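Glycosyl hydrolases family 2, sugar binding domain protein (Bacteroides uniformis str. 3978 T3 ii, PDB 6D1P) is a gut bacterial beta-glucuronidase of glycoside hydrolase family 2, which probably hydrolyses O-glycosidic bonds to glucuronic acid. Local coordinates at residues Arg489-Tyr494 against Gln669-Ala674; Gly515-Gly520 against Ser551-Leu556. All coordinates share one frame; numbering follows the deposited sequence.

Interaction 1: Arg489-Tyr494 against Gln669-Ala674; sequences RRFRNY and QDFPAA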
loop_
_atom_site.group_PDB
_atom_site.type_symbol
_atom_site.label_atom_id
_atom_site.label_comp_id
_atom_site.label_asym_id
_atom_site.label_seq_id
_atom_site.Cartn_x
_atom_site.Cartn_y
_atom_site.Cartn_z
ATOM N N ARG A 489 0.669 -16.892 -37.195
ATOM C CA ARG A 489 0.134 -17.824 -38.182
ATOM C C ARG A 489 -0.906 -18.767 -37.574
ATOM O O ARG A 489 -1.456 -18.491 -36.499
ATOM C CB ARG A 489 1.284 -18.607 -38.831
ATOM C CG ARG A 489 2.478 -17.711 -39.196
ATOM C CD ARG A 489 3.494 -18.413 -40.093
ATOM N NE ARG A 489 2.848 -18.896 -41.305
ATOM C CZ ARG A 489 3.306 -19.901 -42.043
ATOM N NH1 ARG A 489 4.423 -20.529 -41.688
ATOM N NH2 ARG A 489 2.637 -20.286 -43.128
ATOM N N ARG A 490 -1.187 -19.872 -38.253
ATOM C CA ARG A 490 -2.227 -20.798 -37.834
ATOM C C ARG A 490 -1.601 -21.966 -37.082
ATOM O O ARG A 490 -0.409 -22.253 -37.219
ATOM C CB ARG A 490 -3.023 -21.283 -39.053
ATOM C CG ARG A 490 -3.762 -20.151 -39.797
ATOM C CD ARG A 490 -4.522 -20.650 -41.042
ATOM N NE ARG A 490 -3.655 -21.399 -41.949
ATOM C CZ ARG A 490 -3.865 -22.655 -42.365
ATOM N NH1 ARG A 490 -4.945 -23.328 -41.986
ATOM N NH2 ARG A 490 -2.987 -23.243 -43.191
ATOM N N PHE A 491 -2.403 -22.631 -36.246
ATOM C CA PHE A 491 -1.810 -23.763 -35.545
ATOM C C PHE A 491 -1.530 -24.920 -36.501
ATOM O O PHE A 491 -0.634 -25.735 -36.241
ATOM C CB PHE A 491 -2.661 -24.192 -34.325
ATOM C CG PHE A 491 -4.036 -24.755 -34.639
ATOM C CD1 PHE A 491 -4.188 -26.021 -35.206
ATOM C CD2 PHE A 491 -5.173 -24.059 -34.271
ATOM C CE1 PHE A 491 -5.457 -26.548 -35.465
ATOM C CE2 PHE A 491 -6.447 -24.573 -34.505
ATOM C CZ PHE A 491 -6.590 -25.822 -35.103
ATOM N N ARG A 492 -2.228 -24.959 -37.636
ATOM C CA ARG A 492 -1.910 -25.928 -38.677
ATOM C C ARG A 492 -0.541 -25.678 -39.317
ATOM O O ARG A 492 0.002 -26.584 -39.964
ATOM C CB ARG A 492 -3.023 -25.919 -39.728
ATOM C CG ARG A 492 -4.272 -26.668 -39.268
ATOM C CD ARG A 492 -5.470 -26.387 -40.150
ATOM N NE ARG A 492 -6.621 -27.233 -39.801
ATOM C CZ ARG A 492 -7.614 -26.857 -38.991
ATOM N NH1 ARG A 492 -7.611 -25.655 -38.421
ATOM N NH2 ARG A 492 -8.620 -27.678 -38.743
ATOM N N ASN A 493 0.055 -24.502 -39.115
ATOM C CA ASN A 493 1.402 -24.235 -39.613
ATOM C C ASN A 493 2.499 -24.745 -38.689
ATOM O O ASN A 493 3.674 -24.437 -38.929
ATOM C CB ASN A 493 1.574 -22.733 -39.844
ATOM C CG ASN A 493 0.602 -22.201 -40.872
ATOM O OD1 ASN A 493 -0.025 -21.158 -40.683
ATOM N ND2 ASN A 493 0.468 -22.931 -41.991
ATOM N N TYR A 494 2.148 -25.532 -37.663
ATOM C CA TYR A 494 3.101 -25.872 -36.607
ATOM C C TYR A 494 4.294 -26.660 -37.146
ATOM O O TYR A 494 5.450 -26.305 -36.898
ATOM C CB TYR A 494 2.396 -26.667 -35.494
ATOM C CG TYR A 494 3.364 -27.384 -34.555
ATOM C CD1 TYR A 494 4.410 -26.700 -33.944
ATOM C CD2 TYR A 494 3.229 -28.737 -34.281
ATOM C CE1 TYR A 494 5.296 -27.348 -33.104
ATOM C CE2 TYR A 494 4.115 -29.398 -33.433
ATOM C CZ TYR A 494 5.144 -28.703 -32.853
ATOM O OH TYR A 494 6.033 -29.351 -32.013
ATOM N N GLN A 669 -3.936 -39.368 -35.611
ATOM C CA GLN A 669 -3.853 -38.597 -36.853
ATOM C C GLN A 669 -5.207 -38.171 -37.401
ATOM O O GLN A 669 -5.248 -37.352 -38.325
ATOM C CB GLN A 669 -3.111 -39.400 -37.925
ATOM C CG GLN A 669 -1.657 -39.652 -37.594
ATOM C CD GLN A 669 -0.950 -38.374 -37.143
ATOM O OE1 GLN A 669 -1.008 -37.342 -37.824
ATOM N NE2 GLN A 669 -0.293 -38.437 -35.979
ATOM N N ASP A 670 -6.309 -38.699 -36.874
ATOM C CA ASP A 670 -7.652 -38.390 -37.377
ATOM C C ASP A 670 -8.200 -37.187 -36.592
ATOM O O ASP A 670 -9.051 -37.304 -35.708
ATOM C CB ASP A 670 -8.546 -39.625 -37.257
ATOM C CG ASP A 670 -9.780 -39.559 -38.144
ATOM O OD1 ASP A 670 -10.189 -38.450 -38.544
ATOM O OD2 ASP A 670 -10.337 -40.638 -38.465
ATOM N N PHE A 671 -7.685 -35.999 -36.936
ATOM C CA PHE A 671 -7.942 -34.776 -36.190
ATOM C C PHE A 671 -9.346 -34.250 -36.484
ATOM O O PHE A 671 -9.762 -34.215 -37.641
ATOM C CB PHE A 671 -6.902 -33.720 -36.553
ATOM C CG PHE A 671 -7.192 -32.357 -36.004
ATOM C CD1 PHE A 671 -6.725 -31.987 -34.745
ATOM C CD2 PHE A 671 -7.894 -31.422 -36.758
ATOM C CE1 PHE A 671 -6.975 -30.704 -34.233
ATOM C CE2 PHE A 671 -8.142 -30.143 -36.258
ATOM C CZ PHE A 671 -7.686 -29.782 -34.992
ATOM N N PRO A 672 -10.081 -33.776 -35.458
ATOM C CA PRO A 672 -9.627 -33.681 -34.066
ATOM C C PRO A 672 -10.148 -34.781 -33.163
ATOM O O PRO A 672 -10.984 -35.574 -33.586
ATOM C CB PRO A 672 -10.201 -32.345 -33.618
ATOM C CG PRO A 672 -11.557 -32.335 -34.317
ATOM C CD PRO A 672 -11.327 -33.019 -35.668
ATOM N N ALA A 673 -9.666 -34.782 -31.917
ATOM C CA ALA A 673 -10.049 -35.743 -30.887
ATOM C C ALA A 673 -9.637 -37.173 -31.235
ATOM O O ALA A 673 -10.250 -38.126 -30.743
ATOM C CB ALA A 673 -11.553 -35.692 -30.596
ATOM N N ALA A 674 -8.590 -37.327 -32.060
ATOM C CA ALA A 674 -8.029 -38.636 -32.419
ATOM C C ALA A 674 -9.113 -39.599 -32.916
ATOM O O ALA A 674 -9.153 -40.772 -32.536
ATOM C CB ALA A 674 -7.247 -39.252 -31.255
#

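Interaction 2: Gly515-Gly520 against Ser551-Leu556; sequences GDSHAG and SYIIRL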
loop_
_atom_site.group_PDB
_atom_site.type_symbol
_atom_site.label_atom_id
_atom_site.label_comp_id
_atom_site.label_asym_id
_atom_site.label_seq_id
_atom_site.Cartn_x
_atom_site.Cartn_y
_atom_site.Cartn_z
ATOM N N GLY A 515 -1.417 -21.277 -25.627
ATOM C CA GLY A 515 -2.205 -20.063 -25.703
ATOM C C GLY A 515 -3.193 -19.969 -24.561
ATOM O O GLY A 515 -3.378 -20.910 -23.781
ATOM N N ASP A 516 -3.820 -18.791 -24.463
ATOM C CA ASP A 516 -4.720 -18.494 -23.359
ATOM C C ASP A 516 -6.089 -19.113 -23.589
ATOM O O ASP A 516 -6.589 -19.174 -24.719
ATOM C CB ASP A 516 -4.892 -16.976 -23.173
ATOM C CG ASP A 516 -3.606 -16.277 -22.711
ATOM O OD1 ASP A 516 -3.442 -16.059 -21.492
ATOM O OD2 ASP A 516 -2.744 -15.950 -23.565
ATOM N N SER A 517 -6.714 -19.546 -22.497
ATOM C CA SER A 517 -8.127 -19.872 -22.545
ATOM C C SER A 517 -8.772 -19.466 -21.226
ATOM O O SER A 517 -8.276 -19.798 -20.150
ATOM C CB SER A 517 -8.366 -21.363 -22.845
ATOM O OG SER A 517 -7.765 -22.207 -21.889
ATOM N N HIS A 518 -9.861 -18.734 -21.338
ATOM C CA HIS A 518 -10.716 -18.324 -20.233
ATOM C C HIS A 518 -11.494 -19.556 -19.799
ATOM O O HIS A 518 -12.411 -19.991 -20.502
ATOM C CB HIS A 518 -11.640 -17.217 -20.726
ATOM C CG HIS A 518 -12.335 -16.440 -19.655
ATOM N ND1 HIS A 518 -11.750 -16.140 -18.445
ATOM C CD2 HIS A 518 -13.540 -15.819 -19.657
ATOM C CE1 HIS A 518 -12.583 -15.400 -17.732
ATOM N NE2 HIS A 518 -13.675 -15.192 -18.445
ATOM N N ALA A 519 -11.097 -20.154 -18.675
ATOM C CA ALA A 519 -11.796 -21.326 -18.167
ATOM C C ALA A 519 -13.305 -21.104 -18.182
ATOM O O ALA A 519 -13.807 -20.055 -17.742
ATOM C CB ALA A 519 -11.321 -21.652 -16.751
ATOM N N GLY A 520 -14.016 -22.072 -18.768
ATOM C CA GLY A 520 -15.465 -22.059 -18.854
ATOM C C GLY A 520 -16.055 -21.300 -20.022
ATOM O O GLY A 520 -17.284 -21.238 -20.135
ATOM N N SER A 551 -12.586 -23.871 -26.479
ATOM C CA SER A 551 -12.832 -24.587 -27.724
ATOM C C SER A 551 -11.677 -24.410 -28.688
ATOM O O SER A 551 -11.237 -25.374 -29.337
ATOM C CB SER A 551 -14.127 -24.095 -28.357
ATOM O OG SER A 551 -15.210 -24.313 -27.474
ATOM N N TYR A 552 -11.162 -23.181 -28.783
ATOM C CA TYR A 552 -10.052 -22.948 -29.679
ATOM C C TYR A 552 -8.800 -23.650 -29.175
ATOM O O TYR A 552 -8.151 -24.399 -29.919
ATOM C CB TYR A 552 -9.802 -21.456 -29.868
ATOM C CG TYR A 552 -8.573 -21.247 -30.700
ATOM C CD1 TYR A 552 -8.587 -21.491 -32.078
ATOM C CD2 TYR A 552 -7.371 -20.878 -30.109
ATOM C CE1 TYR A 552 -7.427 -21.327 -32.850
ATOM C CE2 TYR A 552 -6.215 -20.716 -30.872
ATOM C CZ TYR A 552 -6.250 -20.935 -32.240
ATOM O OH TYR A 552 -5.097 -20.775 -32.975
ATOM N N ILE A 553 -8.460 -23.454 -27.902
ATOM C CA ILE A 553 -7.156 -23.933 -27.462
ATOM C C ILE A 553 -7.105 -25.453 -27.455
ATOM O O ILE A 553 -6.030 -26.041 -27.605
ATOM C CB ILE A 553 -6.783 -23.347 -26.089
ATOM C CG1 ILE A 553 -5.256 -23.234 -25.984
ATOM C CG2 ILE A 553 -7.330 -24.201 -24.951
ATOM C CD1 ILE A 553 -4.656 -22.195 -26.915
ATOM N N ILE A 554 -8.249 -26.112 -27.279
ATOM C CA ILE A 554 -8.273 -27.572 -27.268
ATOM C C ILE A 554 -7.849 -28.117 -28.629
ATOM O O ILE A 554 -7.018 -29.028 -28.728
ATOM C CB ILE A 554 -9.678 -28.048 -26.849
ATOM C CG1 ILE A 554 -9.761 -28.070 -25.316
ATOM C CG2 ILE A 554 -10.033 -29.391 -27.476
ATOM C CD1 ILE A 554 -11.152 -27.972 -24.787
ATOM N N ARG A 555 -8.381 -27.522 -29.695
ATOM C CA ARG A 555 -7.969 -27.861 -31.043
ATOM C C ARG A 555 -6.496 -27.556 -31.271
ATOM O O ARG A 555 -5.798 -28.321 -31.947
ATOM C CB ARG A 555 -8.837 -27.100 -32.038
ATOM C CG ARG A 555 -10.275 -27.611 -32.098
ATOM C CD ARG A 555 -11.142 -26.656 -32.878
ATOM N NE ARG A 555 -12.422 -27.247 -33.236
ATOM C CZ ARG A 555 -13.416 -27.468 -32.377
ATOM N NH1 ARG A 555 -13.278 -27.157 -31.089
ATOM N NH2 ARG A 555 -14.551 -28.002 -32.803
ATOM N N LEU A 556 -6.004 -26.437 -30.721
ATOM C CA LEU A 556 -4.601 -26.078 -30.925
ATOM C C LEU A 556 -3.687 -27.073 -30.238
ATOM O O LEU A 556 -2.679 -27.497 -30.821
ATOM C CB LEU A 556 -4.317 -24.655 -30.421
ATOM C CG LEU A 556 -2.901 -24.051 -30.587
ATOM C CD1 LEU A 556 -2.967 -22.520 -30.563
ATOM C CD2 LEU A 556 -1.907 -24.529 -29.515
#

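Interaction 1: Arg489-Tyr494 against Gln669-Ala674
Phe671 and Phe491 reach each other from opposite directions: CG of Phe671 stands anti to its own N (chi1 171°), while CG of Phe491 is set between N and the carbonyl carbon (chi1 66°). The pair joins the 3-10 turn 491-493 of the TIM-barrel domain to the loop before strand 677-680, in the DUF4982 region. Their corners meet obliquely, Phe491 CE1 lying 4.0 Å from Phe671 CZ. Arg492 comes in beside them on a chain extended from CG to NE and crosses Phe671 at about a right angle, its guanidinium plane turned 89° from that of the ring. One face of the Phe671 ring is covered by its neighbour Pro672, which follows a cis peptide bond; Pro672 CB sits over the centre of that ring, 3.5 Å above its plane. Trp559 of helix 550-564 meets both phenylalanine rings, edge-to-face with Phe671. The turn carrying Phe491 is braced from within, as Asn493 OD1 accepts a hydrogen bond from the backbone N-H of Arg490 (N to OD1 3.0 Å). At the edge of the Phe671 ring, near its plane, Arg492 NH2 stops 3.5 Å from Phe671 CE2.

Interaction 2: Gly515-Gly520 against Ser551-Leu556
Ile553 carries this contact, pointing from helix 550-564 of the TIM-barrel domain into the loop after strand 510-511. Its CB lies 4.1 Å from Ser517 CB, and the two branches then part. The methyl Ile553 CG2 packs 3.7 Å from Ser517 OG, so the serine hydroxyl rests on a hydrocarbon surface. With CG1 anti to the backbone N (chi1 -151°), the longer branch runs toward Gly515, where Ile553 CG1 lies 3.7 Å from Gly515 O. The tip, Ile553 CD1, presses on the glycine backbone at 3.5 Å from Gly515 CA and reaches Asp516 O at 4.2 Å. Gly515 has no CB to stand in the way of Ile553 CD1, and at its backbone angles a CB would also press on the preceding carbonyl O. With an alanine here in place of Ile553, CG1, CG2 and CD1 would all be missing, and a gap is likely to open against Gly515 and Ser517. No hydrogen bond links the two segments. The Asp516 carboxylate is held in a salt bridge, OD2 to Lys597 NZ. Loop 515-520 thus lies along one flank of helix 550-564, whose Ile554 and Arg555 pack on strand 641-647, while Tyr552 OH bonds to the carbonyl O of Gly485 in the loop after strand 477-479.

Overall arrangement
From the N terminus, the chain first passes 489-494, in the loop after barrel strand 477-479 and leading into helix 494-503, then 515-520 after strand 510-511. It returns along helix 550-564, whose 551-556 closes the short loop of interaction 2, and only at 669-674 does it close the larger loop of interaction 1. Interaction 2 is therefore nested inside interaction 1, and their centres lie 14 Å apart. They touch through the helix: Phe671 CE1 is 3.5 Å from Arg555 O, and Phe491 CB is 3.7 Å from Leu556 CG. Helix 550-564 is thus shared, joined to a barrel loop by interaction 2 and bordering the interface with the DUF4982 region at interaction 1.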